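Side-chain contacts in alginate lyase, family PL7 (Zobellia galactanivorans, PDB 3ZPY), which cleaves the seaweed polysaccharide alginate by beta-elimination, probably acting on mannuronate and guluronate linkages, and is represented here by its C-terminal catalytic domain: residues N13-N18 and L243-N248; D138-Q143 and G191-F196. All coordinates share one frame; numbering follows the deposited sequence.

Contact 1 (N13-N18 and L243-N248); sequences NTWKIN and LSVTHN
Trp15 pushes the outer corner of its indole, CZ2 and CH2, between Leu243 and Val245 of the domain's last strand, the leucine methyls on one side of the ring plane and Val245 CG2 slightly to the other, beyond the rim. Leu243 CD2 sits 3.6 Å above the indole plane but displaced toward the rim, an oblique approach. From there it is 3.9 Å from Trp15 CE2, one of the two ring-fusion atoms. The other Leu243 methyl, CD1, comes in 3.9 Å from Trp15 CZ2, and both branches converge on the same stretch of the ring. Val245 comes obliquely from the other side of the plane, beyond the CZ2-CH2 bond: its CG2 is 3.6 Å from Trp15 CZ2 and 3.7 Å from Trp15 CH2. Val245 has been built in two conformers, so these last approaches describe one of them and are less certain.

The indole reaches this far because CG of Trp15 is anti to its own carbonyl carbon (chi1 -61°), and chi2 of 91° sets the ring plane roughly perpendicular to the plane of CA, CB and CG. On the other strand beta alternation does the work: Leu243 and Val245 point at the tryptophan, Ser244 between them away. The two segments belong to opposite sheets of the PL7 beta-sandwich, strand 15-21 to one and strand 235-247 to the other, and Leu79, Met99 and Val219 also touch the Trp15 side chain in the interior. Farther along the terminal strand, the hydrogen bond from His247 to Glu81 bridges the same two sheets.

No hydrogen bond joins the two segments, which implies a union through dispersion and buried apolar surface; the tilt of the indole is presumably set by the shape of its apolar surroundings.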
loop_
_atom_site.group_PDB
_atom_site.type_symbol
_atom_site.label_atom_id
_atom_site.label_comp_id
_atom_site.label_asym_id
_atom_site.label_seq_id
_atom_site.Cartn_x
_atom_site.Cartn_y
_atom_site.Cartn_z
ATOM N N ASN A 13 1.653 -18.152 -2.030
ATOM C CA ASN A 13 2.620 -18.413 -1.055
ATOM C C ASN A 13 3.570 -17.204 -0.716
ATOM O O ASN A 13 4.178 -17.144 0.370
ATOM C CB ASN A 13 3.266 -19.749 -1.269
ATOM C CG ASN A 13 2.512 -20.882 -0.542
ATOM O OD1 ASN A 13 3.141 -21.785 -0.012
ATOM N ND2 ASN A 13 1.140 -20.774 -0.433
ATOM N N THR A 14 3.620 -16.183 -1.620
ATOM C CA THR A 14 4.436 -14.979 -1.395
ATOM C C THR A 14 3.627 -13.665 -1.094
ATOM O O THR A 14 4.180 -12.748 -0.492
ATOM C CB THR A 14 5.477 -14.731 -2.547
ATOM O OG1 THR A 14 4.766 -14.642 -3.781
ATOM C CG2 THR A 14 6.484 -15.868 -2.601
ATOM N N TRP A 15 2.403 -13.587 -1.602
ATOM C CA TRP A 15 1.551 -12.400 -1.360
ATOM C C TRP A 15 0.085 -12.816 -1.340
ATOM O O TRP A 15 -0.347 -13.612 -2.158
ATOM C CB TRP A 15 1.684 -11.367 -2.460
ATOM C CG TRP A 15 3.078 -10.809 -2.633
ATOM C CD1 TRP A 15 4.083 -11.296 -3.480
ATOM C CD2 TRP A 15 3.651 -9.646 -1.948
ATOM N NE1 TRP A 15 5.216 -10.562 -3.320
ATOM C CE2 TRP A 15 5.011 -9.551 -2.399
ATOM C CE3 TRP A 15 3.178 -8.735 -0.956
ATOM C CZ2 TRP A 15 5.852 -8.545 -1.950
ATOM C CZ3 TRP A 15 4.015 -7.749 -0.513
ATOM C CH2 TRP A 15 5.334 -7.639 -1.003
ATOM N N LYS A 16 -0.668 -12.291 -0.362
ATOM C CA LYS A 16 -2.084 -12.405 -0.353
ATOM C C LYS A 16 -2.673 -11.131 -0.999
ATOM O O LYS A 16 -2.218 -10.009 -0.746
ATOM C CB LYS A 16 -2.552 -12.514 1.113
ATOM C CG LYS A 16 -4.043 -12.387 1.351
ATOM C CD LYS A 16 -4.402 -12.805 2.827
ATOM C CE LYS A 16 -3.962 -14.240 3.297
ATOM N NZ LYS A 16 -4.337 -14.860 4.669
ATOM N N ILE A 17 -3.736 -11.340 -1.780
ATOM C CA ILE A 17 -4.376 -10.237 -2.525
ATOM C C ILE A 17 -5.636 -9.778 -1.794
ATOM O O ILE A 17 -6.597 -10.541 -1.691
ATOM C CB ILE A 17 -4.729 -10.680 -3.952
ATOM C CG1 ILE A 17 -3.485 -11.068 -4.693
ATOM C CG2 ILE A 17 -5.361 -9.504 -4.705
ATOM C CD1 ILE A 17 -3.847 -11.823 -5.991
ATOM N N ASN A 18 -5.553 -8.503 -1.296
ATOM C CA ASN A 18 -6.729 -7.811 -0.696
ATOM C C ASN A 18 -7.506 -7.091 -1.820
ATOM O O ASN A 18 -6.928 -6.300 -2.544
ATOM C CB ASN A 18 -6.334 -6.729 0.329
ATOM C CG ASN A 18 -5.352 -7.154 1.399
ATOM O OD1 ASN A 18 -5.344 -8.282 1.915
ATOM N ND2 ASN A 18 -4.572 -6.217 1.791
ATOM N N LEU A 243 8.592 -6.004 -8.645
ATOM C CA LEU A 243 8.373 -6.143 -7.208
ATOM C C LEU A 243 9.234 -7.296 -6.698
ATOM O O LEU A 243 9.185 -8.400 -7.224
ATOM C CB LEU A 243 6.896 -6.531 -7.002
ATOM C CG LEU A 243 6.505 -6.821 -5.526
ATOM C CD1 LEU A 243 6.726 -5.694 -4.525
ATOM C CD2 LEU A 243 5.039 -7.229 -5.491
ATOM N N SER A 244 9.924 -7.040 -5.604
ATOM C CA SER A 244 10.522 -8.137 -4.851
ATOM C C SER A 244 10.701 -7.771 -3.412
ATOM O O SER A 244 10.859 -6.595 -3.077
ATOM C CB SER A 244 11.875 -8.498 -5.444
ATOM O OG SER A 244 12.794 -7.478 -5.208
ATOM N N VAL A 245 10.680 -8.788 -2.556
ATOM C CA VAL A 245 11.036 -8.619 -1.147
ATOM C C VAL A 245 12.282 -9.490 -0.869
ATOM O O VAL A 245 12.364 -10.614 -1.369
ATOM C CB VAL A 245 9.867 -8.967 -0.221
ATOM C CG1 VAL A 245 10.367 -9.145 1.194
ATOM C CG2 VAL A 245 8.901 -7.817 -0.200
ATOM N N THR A 246 13.239 -8.894 -0.145
ATOM C CA THR A 246 14.487 -9.590 0.216
ATOM C C THR A 246 14.639 -9.527 1.728
ATOM O O THR A 246 14.430 -8.480 2.356
ATOM C CB THR A 246 15.683 -8.934 -0.466
ATOM O OG1 THR A 246 15.428 -8.866 -1.836
ATOM C CG2 THR A 246 16.931 -9.712 -0.195
ATOM N N HIS A 247 15.004 -10.658 2.287
ATOM C CA HIS A 247 15.332 -10.769 3.714
ATOM C C HIS A 247 16.690 -11.378 3.861
ATOM O O HIS A 247 16.944 -12.493 3.274
ATOM C CB HIS A 247 14.288 -11.614 4.500
ATOM C CG HIS A 247 12.908 -10.995 4.475
ATOM N ND1 HIS A 247 12.638 -9.895 5.258
ATOM C CD2 HIS A 247 11.753 -11.282 3.735
ATOM C CE1 HIS A 247 11.356 -9.542 5.105
ATOM N NE2 HIS A 247 10.815 -10.361 4.115
ATOM N N ASN A 248 17.558 -10.661 4.586
ATOM C CA ASN A 248 18.929 -11.111 4.803
ATOM C C ASN A 248 19.210 -11.197 6.288
ATOM O O ASN A 248 18.623 -10.391 7.046
ATOM C CB ASN A 248 19.945 -10.146 4.140
ATOM C CG ASN A 248 19.750 -10.004 2.633
ATOM O OD1 ASN A 248 19.998 -10.949 1.862
ATOM N ND2 ASN A 248 19.315 -8.844 2.214
ATOM O OXT ASN A 248 20.046 -12.063 6.720
#

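Contact 2 (D138-Q143 and G191-F196); sequences DVVRVQ and GYVELF
Val142 and Leu195 meet tip to tip across the interior of the jelly-roll beta-sandwich, CG1 of the valine 3.7 Å from CD2 of the leucine. Two residues back along each strand the approach is different. Val140 and Val193 slide past each other in opposite directions, and Val193 CG1 comes to rest 3.7 Å from Val140 CG1. Val140 carries that methyl between its backbone N and carbonyl carbon (chi1 70°). A third side chain joins in because a classic beta bulge sets Val139 and Val140 together opposite Ile124 of the neighbouring strand. Both can then turn toward the opposite sheet, and Val139, crossing Val193 at a slant, places its CG1 3.8 Å from Val193 CG2. Val193 is therefore gripped by two valines, one on each of its methyls.

The touching strand parts run only 8° apart in direction, so the pairs follow one another in step. Leu157 packs against both Val142 and Leu195 and extends this apolar layer between the sheets.

The polar residues of strand 138-146 work on its other side. Asp138 OD1 bonds His125, the histidine of a Gln-Ile-His sequence that is catalytic in related PL7 lyases, so Asp138 is probably a second-shell residue positioning it. Arg141 in turn holds Asp138: its NH1 makes a salt bridge of 2.9 Å to Asp138 OD2, entering on the anti lone pair, while Glu165 takes NH2. The guanidinium is also held at NE, which donates to Gln143 OE1 at 3.0 Å from a position 42° out of the carbonyl plane.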
loop_
_atom_site.group_PDB
_atom_site.type_symbol
_atom_site.label_atom_id
_atom_site.label_comp_id
_atom_site.label_asym_id
_atom_site.label_seq_id
_atom_site.Cartn_x
_atom_site.Cartn_y
_atom_site.Cartn_z
ATOM N N ASP A 138 0.389 0.531 11.578
ATOM C CA ASP A 138 1.314 0.844 10.473
ATOM C C ASP A 138 2.590 1.459 11.013
ATOM O O ASP A 138 2.569 2.491 11.658
ATOM C CB ASP A 138 0.719 1.864 9.511
ATOM C CG ASP A 138 -0.519 1.363 8.761
ATOM O OD1 ASP A 138 -0.769 0.145 8.668
ATOM O OD2 ASP A 138 -1.333 2.234 8.306
ATOM N N VAL A 139 3.716 0.827 10.657
ATOM C CA VAL A 139 5.068 1.351 10.979
ATOM C C VAL A 139 5.370 2.544 10.076
ATOM O O VAL A 139 5.841 3.585 10.513
ATOM C CB VAL A 139 6.122 0.255 10.836
ATOM C CG1 VAL A 139 7.510 0.806 10.934
ATOM C CG2 VAL A 139 5.889 -0.873 11.843
ATOM N N VAL A 140 5.109 2.353 8.768
ATOM C CA VAL A 140 5.315 3.486 7.784
ATOM C C VAL A 140 4.303 3.294 6.672
ATOM O O VAL A 140 4.011 2.144 6.283
ATOM C CB VAL A 140 6.795 3.560 7.271
ATOM C CG1 VAL A 140 7.151 2.362 6.350
ATOM C CG2 VAL A 140 7.056 4.890 6.539
ATOM N N ARG A 141 3.793 4.423 6.205
ATOM C CA ARG A 141 3.017 4.516 4.980
ATOM C C ARG A 141 3.710 5.474 4.032
ATOM O O ARG A 141 3.959 6.633 4.390
ATOM C CB ARG A 141 1.629 5.045 5.295
ATOM C CG ARG A 141 0.747 4.007 5.980
ATOM C CD ARG A 141 -0.740 4.410 5.912
ATOM N NE ARG A 141 -1.020 5.760 6.424
ATOM C CZ ARG A 141 -1.177 6.049 7.705
ATOM N NH1 ARG A 141 -1.022 5.126 8.645
ATOM N NH2 ARG A 141 -1.432 7.313 8.082
ATOM N N VAL A 142 3.993 5.013 2.789
ATOM C CA VAL A 142 4.627 5.823 1.752
ATOM C C VAL A 142 3.493 6.309 0.851
ATOM O O VAL A 142 2.775 5.471 0.308
ATOM C CB VAL A 142 5.604 4.921 1.003
ATOM C CG1 VAL A 142 6.241 5.728 -0.129
ATOM C CG2 VAL A 142 6.680 4.327 1.912
ATOM N N GLN A 143 3.340 7.639 0.755
ATOM C CA GLN A 143 2.126 8.184 0.166
ATOM C C GLN A 143 2.487 9.324 -0.773
ATOM O O GLN A 143 3.511 9.929 -0.661
ATOM C CB GLN A 143 1.194 8.784 1.238
ATOM C CG GLN A 143 0.866 7.715 2.311
ATOM C CD GLN A 143 0.412 8.243 3.573
ATOM O OE1 GLN A 143 -0.562 7.738 4.167
ATOM N NE2 GLN A 143 1.177 9.216 4.075
ATOM N N GLY A 191 16.714 -1.253 13.265
ATOM C CA GLY A 191 15.666 -0.529 13.821
ATOM C C GLY A 191 15.370 0.790 13.100
ATOM O O GLY A 191 14.546 1.535 13.524
ATOM N N TYR A 192 16.001 1.063 11.961
ATOM C CA TYR A 192 15.687 2.215 11.131
ATOM C C TYR A 192 14.736 1.836 9.994
ATOM O O TYR A 192 14.922 0.801 9.343
ATOM C CB TYR A 192 16.943 2.776 10.439
ATOM C CG TYR A 192 17.866 3.529 11.392
ATOM C CD1 TYR A 192 18.748 2.824 12.270
ATOM C CD2 TYR A 192 17.941 4.917 11.331
ATOM C CE1 TYR A 192 19.626 3.537 13.110
ATOM C CE2 TYR A 192 18.784 5.614 12.251
ATOM C CZ TYR A 192 19.624 4.926 13.045
ATOM O OH TYR A 192 20.526 5.533 13.961
ATOM N N VAL A 193 13.733 2.702 9.728
ATOM C CA VAL A 193 12.847 2.610 8.545
ATOM C C VAL A 193 13.353 3.621 7.554
ATOM O O VAL A 193 13.642 4.772 7.880
ATOM C CB VAL A 193 11.421 2.972 8.968
ATOM C CG1 VAL A 193 10.537 3.039 7.754
ATOM C CG2 VAL A 193 10.960 1.919 9.960
ATOM N N GLU A 194 13.526 3.166 6.301
ATOM C CA GLU A 194 14.127 4.011 5.245
ATOM C C GLU A 194 13.541 3.785 3.899
ATOM O O GLU A 194 13.253 2.628 3.525
ATOM C CB GLU A 194 15.631 3.799 5.208
ATOM C CG GLU A 194 16.382 4.671 4.190
ATOM C CD GLU A 194 17.859 4.678 4.474
ATOM O OE1 GLU A 194 18.352 3.766 5.221
ATOM O OE2 GLU A 194 18.539 5.614 4.024
ATOM N N LEU A 195 13.288 4.918 3.223
ATOM C CA LEU A 195 12.893 4.867 1.792
ATOM C C LEU A 195 13.926 5.472 0.946
ATOM O O LEU A 195 14.333 6.603 1.158
ATOM C CB LEU A 195 11.552 5.627 1.619
ATOM C CG LEU A 195 10.953 5.649 0.204
ATOM C CD1 LEU A 195 10.460 4.291 -0.286
ATOM C CD2 LEU A 195 9.823 6.666 0.164
ATOM N N PHE A 196 14.275 4.736 -0.132
ATOM C CA PHE A 196 15.050 5.253 -1.247
ATOM C C PHE A 196 14.093 5.405 -2.443
ATOM O O PHE A 196 13.212 4.556 -2.699
ATOM C CB PHE A 196 16.180 4.276 -1.678
ATOM C CG PHE A 196 17.253 4.019 -0.608
ATOM C CD1 PHE A 196 17.032 3.081 0.436
ATOM C CD2 PHE A 196 18.521 4.524 -0.761
ATOM C CE1 PHE A 196 18.011 2.911 1.436
ATOM C CE2 PHE A 196 19.500 4.359 0.196
ATOM C CZ PHE A 196 19.248 3.526 1.254
#

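Both contacts span the same two sheets of the sandwich, their centres 16 Å apart and their nearest atoms about 10 Å. Contact 2 is nested inside the long loop that contact 1 closes, and contact 1 ties the N-terminal part of the domain to its last strand. Each also adjoins a probable active-site strand: 138-146 pairs with the strand carrying the Gln-Ile-His motif, and Lys16 pairs with Arg80, in a sequence that appears to match the conserved arginine motif of PL7 enzymes. The sodium ion is bound through Thr35, Ala37 and Ile40; segment 13-18 is linked to the chain around that site, Ile17 by backbone hydrogen bonding to Ile34 and Trp15 O by a hydrogen bond to Tyr42 OH.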